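Local coordinates for protein probable benzoylformate decarboxylase (Rhodococcus jostii, PDB 7ORX) that belongs to the thiamine diphosphate-dependent enzymes with three domains and is modelled with thiamine diphosphate and a sodium ion bound, at residues Y90-L95 with V301-G306; L150-G155 with V182-S187; E504-A509 with I522-N527. All coordinates share one frame; numbering follows the deposited sequence.

Contact 1 of 3, residues Y90-L95 with V301-G306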
ATOM      1  N   TYR C  90      -8.979   0.993  17.566  1.00 69.38           N
ATOM      2  CA  TYR C  90      -9.995   1.929  18.136  1.00 69.03           C
ATOM      3  C   TYR C  90      -9.938   1.924  19.665  1.00 65.96           C
ATOM      4  O   TYR C  90     -10.390   2.897  20.238  1.00 66.03           O
ATOM      5  CB  TYR C  90     -11.352   1.649  17.514  1.00 70.66           C
ATOM      6  CG  TYR C  90     -11.411   2.062  16.071  1.00 74.55           C
ATOM      7  CD1 TYR C  90     -11.502   3.398  15.733  1.00 77.61           C
ATOM      8  CD2 TYR C  90     -11.340   1.136  15.036  1.00 77.02           C
ATOM      9  CE1 TYR C  90     -11.544   3.807  14.411  1.00 81.13           C
ATOM     10  CE2 TYR C  90     -11.389   1.530  13.707  1.00 79.46           C
ATOM     11  CZ  TYR C  90     -11.492   2.873  13.388  1.00 82.91           C
ATOM     12  OH  TYR C  90     -11.470   3.286  12.075  1.00 88.35           O
ATOM     13  N   SER C  91      -9.326   0.922  20.288  1.00 63.83           N
ATOM     14  CA  SER C  91      -9.149   0.872  21.755  1.00 64.36           C
ATOM     15  C   SER C  91      -7.804   1.475  22.169  1.00 65.31           C
ATOM     16  O   SER C  91      -7.535   1.518  23.380  1.00 63.22           O
ATOM     17  CB  SER C  91      -9.332  -0.526  22.284  1.00 64.32           C
ATOM     18  OG  SER C  91      -8.293  -1.413  21.927  1.00 63.55           O
ATOM     19  N   HIS C  92      -7.001   1.926  21.189  1.00 67.86           N
ATOM     20  CA  HIS C  92      -5.667   2.545  21.413  1.00 67.95           C
ATOM     21  C   HIS C  92      -4.854   1.599  22.288  1.00 67.36           C
ATOM     22  O   HIS C  92      -4.346   2.045  23.358  1.00 67.23           O
ATOM     23  CB  HIS C  92      -5.779   3.967  22.019  1.00 69.21           C
ATOM     24  CG  HIS C  92      -6.445   4.952  21.118  1.00 70.45           C
ATOM     25  ND1 HIS C  92      -6.076   5.095  19.808  1.00 71.25           N
ATOM     26  CD2 HIS C  92      -7.389   5.879  21.366  1.00 72.47           C
ATOM     27  CE1 HIS C  92      -6.826   6.020  19.254  1.00 73.21           C
ATOM     28  NE2 HIS C  92      -7.637   6.524  20.194  1.00 73.60           N
ATOM     29  N   SER C  93      -4.750   0.360  21.830  1.00 66.76           N
ATOM     30  CA  SER C  93      -4.068  -0.735  22.545  1.00 68.91           C
ATOM     31  C   SER C  93      -2.663  -0.939  21.997  1.00 70.24           C
ATOM     32  O   SER C  93      -2.501  -1.210  20.800  1.00 74.29           O
ATOM     33  CB  SER C  93      -4.888  -1.985  22.485  1.00 70.14           C
ATOM     34  OG  SER C  93      -5.647  -2.080  23.691  1.00 70.78           O
ATOM     35  N   PRO C  94      -1.624  -0.762  22.844  1.00 69.37           N
ATOM     36  CA  PRO C  94      -0.239  -0.884  22.409  1.00 67.71           C
ATOM     37  C   PRO C  94       0.256  -2.314  22.249  1.00 67.66           C
ATOM     38  O   PRO C  94       1.213  -2.653  22.861  1.00 71.24           O
ATOM     39  CB  PRO C  94       0.533  -0.157  23.523  1.00 68.50           C
ATOM     40  CG  PRO C  94      -0.317  -0.310  24.732  1.00 70.78           C
ATOM     41  CD  PRO C  94      -1.746  -0.306  24.231  1.00 69.79           C
ATOM     42  N   LEU C  95      -0.391  -3.122  21.416  1.00 67.96           N
ATOM     43  CA  LEU C  95       0.097  -4.476  21.061  1.00 68.07           C
ATOM     44  C   LEU C  95       1.330  -4.342  20.172  1.00 67.76           C
ATOM     45  O   LEU C  95       1.289  -3.607  19.158  1.00 66.93           O
ATOM     46  CB  LEU C  95      -0.965  -5.241  20.274  1.00 68.51           C
ATOM     47  CG  LEU C  95      -2.311  -5.423  20.970  1.00 70.52           C
ATOM     48  CD1 LEU C  95      -3.209  -6.365  20.144  1.00 72.07           C
ATOM     49  CD2 LEU C  95      -2.128  -5.982  22.370  1.00 71.07           C
ATOM     50  N   VAL C 301     -11.667  17.299  23.688  1.00 66.19           N
ATOM     51  CA  VAL C 301     -10.299  17.086  24.240  1.00 67.19           C
ATOM     52  C   VAL C 301      -9.864  15.645  23.960  1.00 67.80           C
ATOM     53  O   VAL C 301     -10.543  14.763  24.430  1.00 67.15           O
ATOM     54  CB  VAL C 301     -10.231  17.423  25.739  1.00 66.13           C
ATOM     55  CG1 VAL C 301      -8.825  17.189  26.271  1.00 65.73           C
ATOM     56  CG2 VAL C 301     -10.687  18.845  25.992  1.00 66.48           C
ATOM     57  N   THR C 302      -8.730  15.415  23.284  1.00 68.92           N
ATOM     58  CA  THR C 302      -8.344  14.049  22.855  1.00 69.24           C
ATOM     59  C   THR C 302      -6.818  13.942  22.745  1.00 71.10           C
ATOM     60  O   THR C 302      -6.182  14.902  22.314  1.00 72.17           O
ATOM     61  CB  THR C 302      -9.131  13.673  21.588  1.00 68.68           C
ATOM     62  OG1 THR C 302      -8.605  12.492  20.996  1.00 68.73           O
ATOM     63  CG2 THR C 302      -9.052  14.718  20.509  1.00 69.44           C
ATOM     64  N   ASP C 303      -6.268  12.800  23.157  1.00 73.32           N
ATOM     65  CA  ASP C 303      -4.882  12.376  22.871  1.00 75.44           C
ATOM     66  C   ASP C 303      -4.702  12.189  21.368  1.00 75.12           C
ATOM     67  O   ASP C 303      -3.568  12.328  20.918  1.00 79.95           O
ATOM     68  CB  ASP C 303      -4.447  11.105  23.625  1.00 81.69           C
ATOM     69  CG  ASP C 303      -5.502  10.132  24.219  1.00 93.08           C
ATOM     70  OD1 ASP C 303      -6.221   9.370  23.448  1.00 95.27           O
ATOM     71  OD2 ASP C 303      -5.554  10.051  25.478  1.00106.83           O
ATOM     72  N   ASP C 304      -5.759  11.884  20.610  1.00 75.69           N
ATOM     73  CA  ASP C 304      -5.661  11.418  19.194  1.00 76.89           C
ATOM     74  C   ASP C 304      -5.832  12.611  18.236  1.00 76.63           C
ATOM     75  O   ASP C 304      -6.990  13.096  18.083  1.00 79.43           O
ATOM     76  CB  ASP C 304      -6.641  10.281  18.883  1.00 77.97           C
ATOM     77  CG  ASP C 304      -6.341   9.470  17.609  1.00 81.39           C
ATOM     78  OD1 ASP C 304      -5.583   9.969  16.699  1.00 80.66           O
ATOM     79  OD2 ASP C 304      -6.873   8.316  17.495  1.00 82.66           O
ATOM     80  N   GLY C 305      -4.751  13.039  17.570  1.00 72.05           N
ATOM     81  CA  GLY C 305      -4.856  14.092  16.558  1.00 71.96           C
ATOM     82  C   GLY C 305      -5.761  13.691  15.412  1.00 73.08           C
ATOM     83  O   GLY C 305      -6.452  14.558  14.879  1.00 75.21           O
ATOM     84  N   GLY C 306      -5.776  12.413  15.036  1.00 74.48           N
ATOM     85  CA  GLY C 306      -6.702  11.857  14.023  1.00 75.09           C
ATOM     86  C   GLY C 306      -8.156  12.127  14.361  1.00 75.23           C
ATOM     87  O   GLY C 306      -8.880  12.600  13.483  1.00 75.80           O
TER
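His92 and Asp304 bring the two backbones nearest each other, with His92 CA 9.1 Å from Asp304 CA, so only side chains bridge the gap. His92 follows helix 82-90 and ends it in a Schellman motif, with positive phi (52°). Asp304 is the N-cap of helix 305-310. Its OD1 accepts a weak capping bond from Gly306 N at 3.0 Å. Thr302 OG1 accepts from Asp304 N at 2.9 Å, an ST turn just before the helix.

The imidazole of His92 meets the carboxylate of Asp304, whose CG is placed on the side of the ring by a chi1 of -163°, anti to the backbone N. OD2 of Asp304 is modelled at the ring edge, but too close to CE1, so its exact position is doubtful. As modelled, it makes no hydrogen bond to His92 NE2. NE2 bonds instead to Glu307 OE2, in the first turn of the same helix. ND1 probably bonds to the backbone O of Lys154. Together the two bonds would fix the rotation of the ring. Both partners are acceptors, which is consistent with an imidazolium form. Asp303 is a looser neighbour: its OD1 lies 4.2 Å from His92 CD2, in an oblique direction. The acidic groups of Asp303, Asp304 and Glu307 would probably stabilise positive charge on the ring.

The contact joins the N-terminal and central domains at the surface. Segment 90-95 connects helix 82-90 to strand 95-101 of the N-terminal sheet. Segment 301-306 connects strand 297-302 of the central sheet to helix 305-310.

Contact 2 of 3, residues L150-G155 with V182-S187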
ATOM      1  N   LEU C 150       3.453   2.959  22.264  1.00 65.78           N
ATOM      2  CA  LEU C 150       3.091   3.683  23.511  1.00 66.72           C
ATOM      3  C   LEU C 150       2.998   5.182  23.294  1.00 67.32           C
ATOM      4  O   LEU C 150       2.693   5.921  24.255  1.00 67.05           O
ATOM      5  CB  LEU C 150       4.118   3.389  24.596  1.00 68.16           C
ATOM      6  CG  LEU C 150       4.151   1.937  25.045  1.00 69.31           C
ATOM      7  CD1 LEU C 150       5.462   1.587  25.707  1.00 70.68           C
ATOM      8  CD2 LEU C 150       3.000   1.635  25.979  1.00 70.29           C
ATOM      9  N   LEU C 151       3.202   5.620  22.073  1.00 70.30           N
ATOM     10  CA  LEU C 151       3.248   7.077  21.777  1.00 74.46           C
ATOM     11  C   LEU C 151       1.830   7.533  21.468  1.00 75.38           C
ATOM     12  O   LEU C 151       1.196   6.935  20.605  1.00 75.96           O
ATOM     13  CB  LEU C 151       4.191   7.308  20.590  1.00 75.65           C
ATOM     14  CG  LEU C 151       5.192   8.442  20.733  1.00 77.16           C
ATOM     15  CD1 LEU C 151       5.710   8.585  22.161  1.00 77.99           C
ATOM     16  CD2 LEU C 151       6.307   8.198  19.739  1.00 77.47           C
ATOM     17  N   PRO C 152       1.282   8.549  22.180  1.00 76.61           N
ATOM     18  CA  PRO C 152       0.039   9.193  21.753  1.00 75.46           C
ATOM     19  C   PRO C 152       0.073   9.364  20.239  1.00 75.34           C
ATOM     20  O   PRO C 152       1.056   9.873  19.715  1.00 75.85           O
ATOM     21  CB  PRO C 152       0.067  10.559  22.458  1.00 76.76           C
ATOM     22  CG  PRO C 152       1.325  10.543  23.325  1.00 77.91           C
ATOM     23  CD  PRO C 152       1.782   9.097  23.450  1.00 76.81           C
ATOM     24  N   ALA C 153      -0.940   8.867  19.509  1.00 74.24           N
ATOM     25  CA  ALA C 153      -2.069   8.090  20.001  1.00 72.06           C
ATOM     26  C   ALA C 153      -1.742   6.603  19.983  1.00 69.51           C
ATOM     27  O   ALA C 153      -1.444   6.075  18.855  1.00 68.44           O
ATOM     28  CB  ALA C 153      -3.218   8.311  19.087  1.00 72.92           C
ATOM     29  N   LYS C 154      -1.863   5.944  21.143  1.00 67.26           N
ATOM     30  CA  LYS C 154      -1.343   4.575  21.313  1.00 67.01           C
ATOM     31  C   LYS C 154      -1.954   3.639  20.267  1.00 65.71           C
ATOM     32  O   LYS C 154      -2.995   3.941  19.725  1.00 66.50           O
ATOM     33  CB  LYS C 154      -1.580   4.183  22.756  1.00 69.91           C
ATOM     34  CG  LYS C 154      -0.459   4.483  23.714  1.00 73.59           C
ATOM     35  CD  LYS C 154      -0.890   4.618  25.184  1.00 79.53           C
ATOM     36  CE  LYS C 154      -0.774   6.066  25.658  1.00 87.51           C
ATOM     37  NZ  LYS C 154      -1.999   6.585  26.341  1.00 93.10           N
ATOM     38  N   GLY C 155      -1.313   2.515  19.959  1.00 65.22           N
ATOM     39  CA  GLY C 155      -1.867   1.572  18.974  1.00 63.78           C
ATOM     40  C   GLY C 155      -0.922   0.445  18.590  1.00 62.68           C
ATOM     41  O   GLY C 155       0.245   0.393  18.952  1.00 63.11           O
ATOM     42  N   VAL C 182      11.505   7.182  26.043  1.00 80.92           N
ATOM     43  CA  VAL C 182      10.764   8.205  25.253  1.00 78.33           C
ATOM     44  C   VAL C 182       9.653   8.749  26.142  1.00 77.75           C
ATOM     45  O   VAL C 182       8.820   7.968  26.492  1.00 77.11           O
ATOM     46  CB  VAL C 182      10.154   7.560  24.000  1.00 76.42           C
ATOM     47  CG1 VAL C 182       9.238   8.523  23.287  1.00 76.48           C
ATOM     48  CG2 VAL C 182      11.199   7.034  23.027  1.00 77.30           C
ATOM     49  N   HIS C 183       9.624  10.026  26.467  1.00 79.72           N
ATOM     50  CA  HIS C 183       8.550  10.666  27.269  1.00 81.66           C
ATOM     51  C   HIS C 183       7.640  11.507  26.370  1.00 83.91           C
ATOM     52  O   HIS C 183       8.185  12.191  25.529  1.00 86.85           O
ATOM     53  CB  HIS C 183       9.188  11.538  28.366  1.00 84.30           C
ATOM     54  CG  HIS C 183      10.230  10.816  29.152  1.00 85.65           C
ATOM     55  ND1 HIS C 183       9.972   9.621  29.772  1.00 86.25           N
ATOM     56  CD2 HIS C 183      11.526  11.074  29.390  1.00 87.62           C
ATOM     57  CE1 HIS C 183      11.073   9.180  30.345  1.00 87.47           C
ATOM     58  NE2 HIS C 183      12.034  10.041  30.125  1.00 87.51           N
ATOM     59  N   SER C 184       6.312  11.502  26.560  1.00 86.88           N
ATOM     60  CA  SER C 184       5.378  12.479  25.928  1.00 89.50           C
ATOM     61  C   SER C 184       5.111  13.632  26.882  1.00 91.55           C
ATOM     62  O   SER C 184       4.863  13.327  28.044  1.00 86.84           O
ATOM     63  CB  SER C 184       4.106  11.814  25.532  1.00 90.87           C
ATOM     64  OG  SER C 184       4.392  10.748  24.636  1.00 91.78           O
ATOM     65  N   ALA C 185       5.189  14.890  26.414  1.00 93.05           N
ATOM     66  CA  ALA C 185       4.574  16.062  27.087  1.00 97.75           C
ATOM     67  C   ALA C 185       3.266  15.572  27.732  1.00110.94           C
ATOM     68  O   ALA C 185       2.340  15.136  26.964  1.00107.81           O
ATOM     69  CB  ALA C 185       4.281  17.185  26.122  1.00 92.99           C
ATOM     70  N   ALA C 186       3.198  15.581  29.076  1.00124.30           N
ATOM     71  CA  ALA C 186       2.005  15.218  29.886  1.00127.04           C
ATOM     72  C   ALA C 186       1.305  16.500  30.390  1.00133.77           C
ATOM     73  O   ALA C 186       0.850  16.490  31.572  1.00130.73           O
ATOM     74  CB  ALA C 186       2.395  14.291  31.024  1.00127.91           C
ATOM     75  N   SER C 187       1.205  17.553  29.550  1.00140.85           N
ATOM     76  CA  SER C 187       0.359  18.765  29.770  1.00136.70           C
ATOM     77  C   SER C 187       0.342  19.715  28.544  1.00133.66           C
ATOM     78  O   SER C 187       1.008  19.416  27.474  1.00121.76           O
ATOM     79  CB  SER C 187       0.774  19.508  31.036  1.00140.07           C
ATOM     80  OG  SER C 187      -0.366  19.951  31.757  1.00149.92           O
TER
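Leu151 and Val182 make the apolar part of this contact. CD1 of Leu151 lies 3.7 Å from CG1 of Val182, and the two side chains cross at about a right angle. The methyl used by Val182 is the one anti to its backbone N (chi1 172°). The Leu151 side chain bends across to the strand through this single branch.

The second kind of contact sets a hydroxyl against carbon. The side chain of Ser184 points toward the loop, and its OG is 3.3 Å from both CG and CD of Pro152. With chi1 at -58° this oxygen lies anti to the carbonyl carbon, which puts it against the proline ring. The same oxygen lies 3.5 Å from Leu151 CD1. It therefore sits among the carbons of two neighbouring residues, in van der Waals contact rather than a polar bond. Ser184 CB adds a contact of 3.8 Å with Pro152 CG, so the serine lies along one end of the proline ring.

Hydrogen bonds play no part between the two segments. The nearest backbone pair, Leu151 CA and Ser184 CA, is 7.1 Å apart, and the chains do not pair as strands. The peptide bond between Pro152 and Ala153 is modelled cis, within the turn that carries the proline.

Segment 150-155 links helix 138-149 to strand 157-162 of the N-terminal sheet. Segment 182-187 holds the end of strand 181-184. Val182, His183 and Ser184 pair in parallel with a strand of a neighbouring subunit, so strand 181-184 joins a sheet that crosses the interface. Gly305 of that neighbouring subunit also packs on Leu151.

Contact 3 of 3, residues E504-A509 with I522-N527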
ATOM      1  N   GLU C 504     -33.574 -18.516  39.700  1.00 94.00           N
ATOM      2  CA  GLU C 504     -33.156 -19.285  40.913  1.00 96.83           C
ATOM      3  C   GLU C 504     -31.899 -20.076  40.520  1.00 95.34           C
ATOM      4  O   GLU C 504     -30.904 -19.980  41.257  1.00 91.85           O
ATOM      5  CB  GLU C 504     -34.337 -20.105  41.467  1.00 98.61           C
ATOM      6  CG  GLU C 504     -34.049 -21.081  42.625  1.00102.34           C
ATOM      7  CD  GLU C 504     -34.809 -22.436  42.613  1.00108.58           C
ATOM      8  OE1 GLU C 504     -35.816 -22.583  41.851  1.00107.81           O
ATOM      9  OE2 GLU C 504     -34.432 -23.381  43.380  1.00106.25           O
ATOM     10  N   ASP C 505     -31.943 -20.785  39.383  1.00 95.83           N
ATOM     11  CA  ASP C 505     -30.831 -21.656  38.904  1.00 96.52           C
ATOM     12  C   ASP C 505     -29.624 -20.798  38.520  1.00 91.50           C
ATOM     13  O   ASP C 505     -28.494 -21.252  38.697  1.00 91.54           O
ATOM     14  CB  ASP C 505     -31.097 -22.415  37.598  1.00100.57           C
ATOM     15  CG  ASP C 505     -32.290 -23.352  37.511  1.00104.08           C
ATOM     16  OD1 ASP C 505     -32.620 -24.024  38.529  1.00108.16           O
ATOM     17  OD2 ASP C 505     -32.850 -23.438  36.370  1.00105.14           O
ATOM     18  N   PHE C 506     -29.861 -19.650  37.900  1.00 86.22           N
ATOM     19  CA  PHE C 506     -28.776 -18.724  37.545  1.00 83.29           C
ATOM     20  C   PHE C 506     -28.090 -18.248  38.829  1.00 82.02           C
ATOM     21  O   PHE C 506     -26.860 -18.348  38.886  1.00 82.52           O
ATOM     22  CB  PHE C 506     -29.231 -17.502  36.755  1.00 81.38           C
ATOM     23  CG  PHE C 506     -28.061 -16.586  36.555  1.00 79.35           C
ATOM     24  CD1 PHE C 506     -27.073 -16.914  35.649  1.00 78.65           C
ATOM     25  CD2 PHE C 506     -27.883 -15.478  37.363  1.00 79.26           C
ATOM     26  CE1 PHE C 506     -25.941 -16.121  35.529  1.00 78.35           C
ATOM     27  CE2 PHE C 506     -26.751 -14.678  37.232  1.00 79.01           C
ATOM     28  CZ  PHE C 506     -25.772 -15.005  36.322  1.00 77.69           C
ATOM     29  N   THR C 507     -28.837 -17.755  39.815  1.00 80.04           N
ATOM     30  CA  THR C 507     -28.254 -17.208  41.070  1.00 79.39           C
ATOM     31  C   THR C 507     -27.344 -18.270  41.696  1.00 80.00           C
ATOM     32  O   THR C 507     -26.277 -17.919  42.180  1.00 78.79           O
ATOM     33  CB  THR C 507     -29.328 -16.743  42.066  1.00 79.34           C
ATOM     34  OG1 THR C 507     -29.912 -15.564  41.527  1.00 78.57           O
ATOM     35  CG2 THR C 507     -28.800 -16.510  43.467  1.00 79.51           C
ATOM     36  N   THR C 508     -27.736 -19.539  41.637  1.00 83.72           N
ATOM     37  CA  THR C 508     -26.994 -20.714  42.186  1.00 85.80           C
ATOM     38  C   THR C 508     -25.700 -20.917  41.384  1.00 84.83           C
ATOM     39  O   THR C 508     -24.626 -20.887  42.007  1.00 85.61           O
ATOM     40  CB  THR C 508     -27.863 -21.978  42.191  1.00 88.58           C
ATOM     41  OG1 THR C 508     -28.929 -21.776  43.126  1.00 91.65           O
ATOM     42  CG2 THR C 508     -27.107 -23.238  42.563  1.00 90.70           C
ATOM     43  N   ALA C 509     -25.809 -21.140  40.065  1.00 82.52           N
ATOM     44  CA  ALA C 509     -24.678 -21.424  39.148  1.00 79.22           C
ATOM     45  C   ALA C 509     -23.643 -20.295  39.251  1.00 77.31           C
ATOM     46  O   ALA C 509     -22.445 -20.606  39.275  1.00 76.78           O
ATOM     47  CB  ALA C 509     -25.190 -21.639  37.736  1.00 77.49           C
ATOM     48  N   ILE C 522     -21.425 -20.384  32.199  1.00 73.26           N
ATOM     49  CA  ILE C 522     -22.888 -20.533  32.415  1.00 72.39           C
ATOM     50  C   ILE C 522     -23.577 -20.189  31.107  1.00 71.77           C
ATOM     51  O   ILE C 522     -23.413 -19.085  30.675  1.00 70.73           O
ATOM     52  CB  ILE C 522     -23.340 -19.594  33.528  1.00 72.22           C
ATOM     53  CG1 ILE C 522     -22.700 -19.968  34.857  1.00 72.86           C
ATOM     54  CG2 ILE C 522     -24.833 -19.566  33.627  1.00 72.78           C
ATOM     55  CD1 ILE C 522     -22.643 -18.806  35.822  1.00 72.98           C
ATOM     56  N   GLU C 523     -24.338 -21.106  30.519  1.00 72.64           N
ATOM     57  CA  GLU C 523     -25.152 -20.810  29.325  1.00 73.49           C
ATOM     58  C   GLU C 523     -26.520 -20.412  29.842  1.00 74.53           C
ATOM     59  O   GLU C 523     -27.150 -21.234  30.418  1.00 79.59           O
ATOM     60  CB  GLU C 523     -25.216 -22.007  28.393  1.00 74.19           C
ATOM     61  CG  GLU C 523     -26.065 -21.745  27.171  1.00 76.13           C
ATOM     62  CD  GLU C 523     -26.336 -22.968  26.284  1.00 79.41           C
ATOM     63  OE1 GLU C 523     -25.684 -24.021  26.501  1.00 80.71           O
ATOM     64  OE2 GLU C 523     -27.202 -22.883  25.365  1.00 82.60           O
ATOM     65  N   VAL C 524     -26.902 -19.158  29.745  1.00 75.38           N
ATOM     66  CA  VAL C 524     -28.236 -18.661  30.163  1.00 76.70           C
ATOM     67  C   VAL C 524     -29.094 -18.677  28.916  1.00 79.64           C
ATOM     68  O   VAL C 524     -28.658 -18.113  27.937  1.00 80.59           O
ATOM     69  CB  VAL C 524     -28.172 -17.231  30.715  1.00 76.21           C
ATOM     70  CG1 VAL C 524     -29.545 -16.718  31.074  1.00 76.37           C
ATOM     71  CG2 VAL C 524     -27.236 -17.139  31.901  1.00 76.08           C
ATOM     72  N   ARG C 525     -30.272 -19.272  28.969  1.00 82.51           N
ATOM     73  CA  ARG C 525     -31.290 -19.131  27.907  1.00 86.08           C
ATOM     74  C   ARG C 525     -31.960 -17.772  28.117  1.00 83.83           C
ATOM     75  O   ARG C 525     -32.503 -17.533  29.217  1.00 85.88           O
ATOM     76  CB  ARG C 525     -32.281 -20.298  27.960  1.00 90.91           C
ATOM     77  CG  ARG C 525     -33.014 -20.508  26.651  1.00 95.69           C
ATOM     78  CD  ARG C 525     -34.475 -20.130  26.760  1.00102.44           C
ATOM     79  NE  ARG C 525     -35.327 -21.286  27.069  1.00109.47           N
ATOM     80  CZ  ARG C 525     -36.101 -21.954  26.201  1.00114.44           C
ATOM     81  NH1 ARG C 525     -36.139 -21.605  24.924  1.00115.67           N
ATOM     82  NH2 ARG C 525     -36.847 -22.973  26.619  1.00114.52           N
ATOM     83  N   THR C 526     -31.901 -16.901  27.109  1.00 82.11           N
ATOM     84  CA  THR C 526     -32.442 -15.514  27.158  1.00 81.50           C
ATOM     85  C   THR C 526     -33.559 -15.351  26.127  1.00 82.75           C
ATOM     86  O   THR C 526     -33.639 -16.199  25.193  1.00 82.13           O
ATOM     87  CB  THR C 526     -31.350 -14.460  26.928  1.00 79.83           C
ATOM     88  OG1 THR C 526     -30.763 -14.697  25.652  1.00 79.42           O
ATOM     89  CG2 THR C 526     -30.288 -14.464  28.010  1.00 78.95           C
ATOM     90  N   ASN C 527     -34.385 -14.312  26.301  1.00 84.34           N
ATOM     91  CA  ASN C 527     -35.540 -13.990  25.419  1.00 86.21           C
ATOM     92  C   ASN C 527     -35.196 -12.794  24.536  1.00 89.33           C
ATOM     93  O   ASN C 527     -34.658 -11.722  25.057  1.00 88.44           O
ATOM     94  CB  ASN C 527     -36.814 -13.643  26.190  1.00 85.76           C
ATOM     95  CG  ASN C 527     -37.028 -14.543  27.384  1.00 85.18           C
ATOM     96  OD1 ASN C 527     -36.941 -15.777  27.274  1.00 84.92           O
ATOM     97  ND2 ASN C 527     -37.281 -13.923  28.523  1.00 82.98           N
TER
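The beta-alpha-beta unit formed by strand 496-500, helix 503-515 and strand 520-525 contains this contact, where Phe506 and Ala509 of the helix meet Ile522 and Val524 of the last strand. The helix segment runs nearly antiparallel to strand 522-525, at 165°, and their axes come within 10.0 Å.

Phe506 carries one half of the contact. Its CG is anti to the backbone N (chi1 175°), which brings the ring to the strand with CD1 and CE1 leading. CG2 of Ile522 lies at the ring edge, near its plane, 4.0 Å from Phe506 CD1. CG2 of Val524 comes in obliquely, 3.8 Å from Phe506 CD1. Both methyls, from alternate strand residues, meet the same CD1-CE1 side of the ring.

Ala509, one turn further along the helix, makes the other half. Its CB is 4.2 Å from CG1 of Ile522. CD1 of Ile522 extends on to the helix backbone, 3.9 Å from Ala509 C. Ile522 therefore divides its branches, giving CG2 to the phenylalanine and CG1 with CD1 to the alanine. Val500 of strand 496-500 touches both Phe506 and Ala509.

The packing is apolar and largely buried. Leu361, Leu364 and Val365 of helix 358-368 also touch the Phe506 side chain, and Ile454 of strand 452-457 touches both Phe506 and Val524. A helix laid against the parallel strands it connects, with alternate strand side chains facing it, is the beta-alpha-beta crossover of the C-terminal alpha/beta domain in thiamine diphosphate enzymes.

How the contacts relate
From the N terminus, residues 90-95 open the loop of contact 1, which closes only at residues 301-306. Contact 2 is nested inside it and closes the short excursion from residues 150-155 to 182-187. The two touch: the loop before strand 157-162 lies against both sides of contact 1, with Ala153 packing on Asp304 and Leu150 on Pro94. Together they tie the N-terminal sheet to the central one and to the strand that meets another subunit. Contact 3 follows in series, about 25 Å from contact 1 and 32 Å from contact 2 between nearest atoms. It is local to the C-terminal sheet.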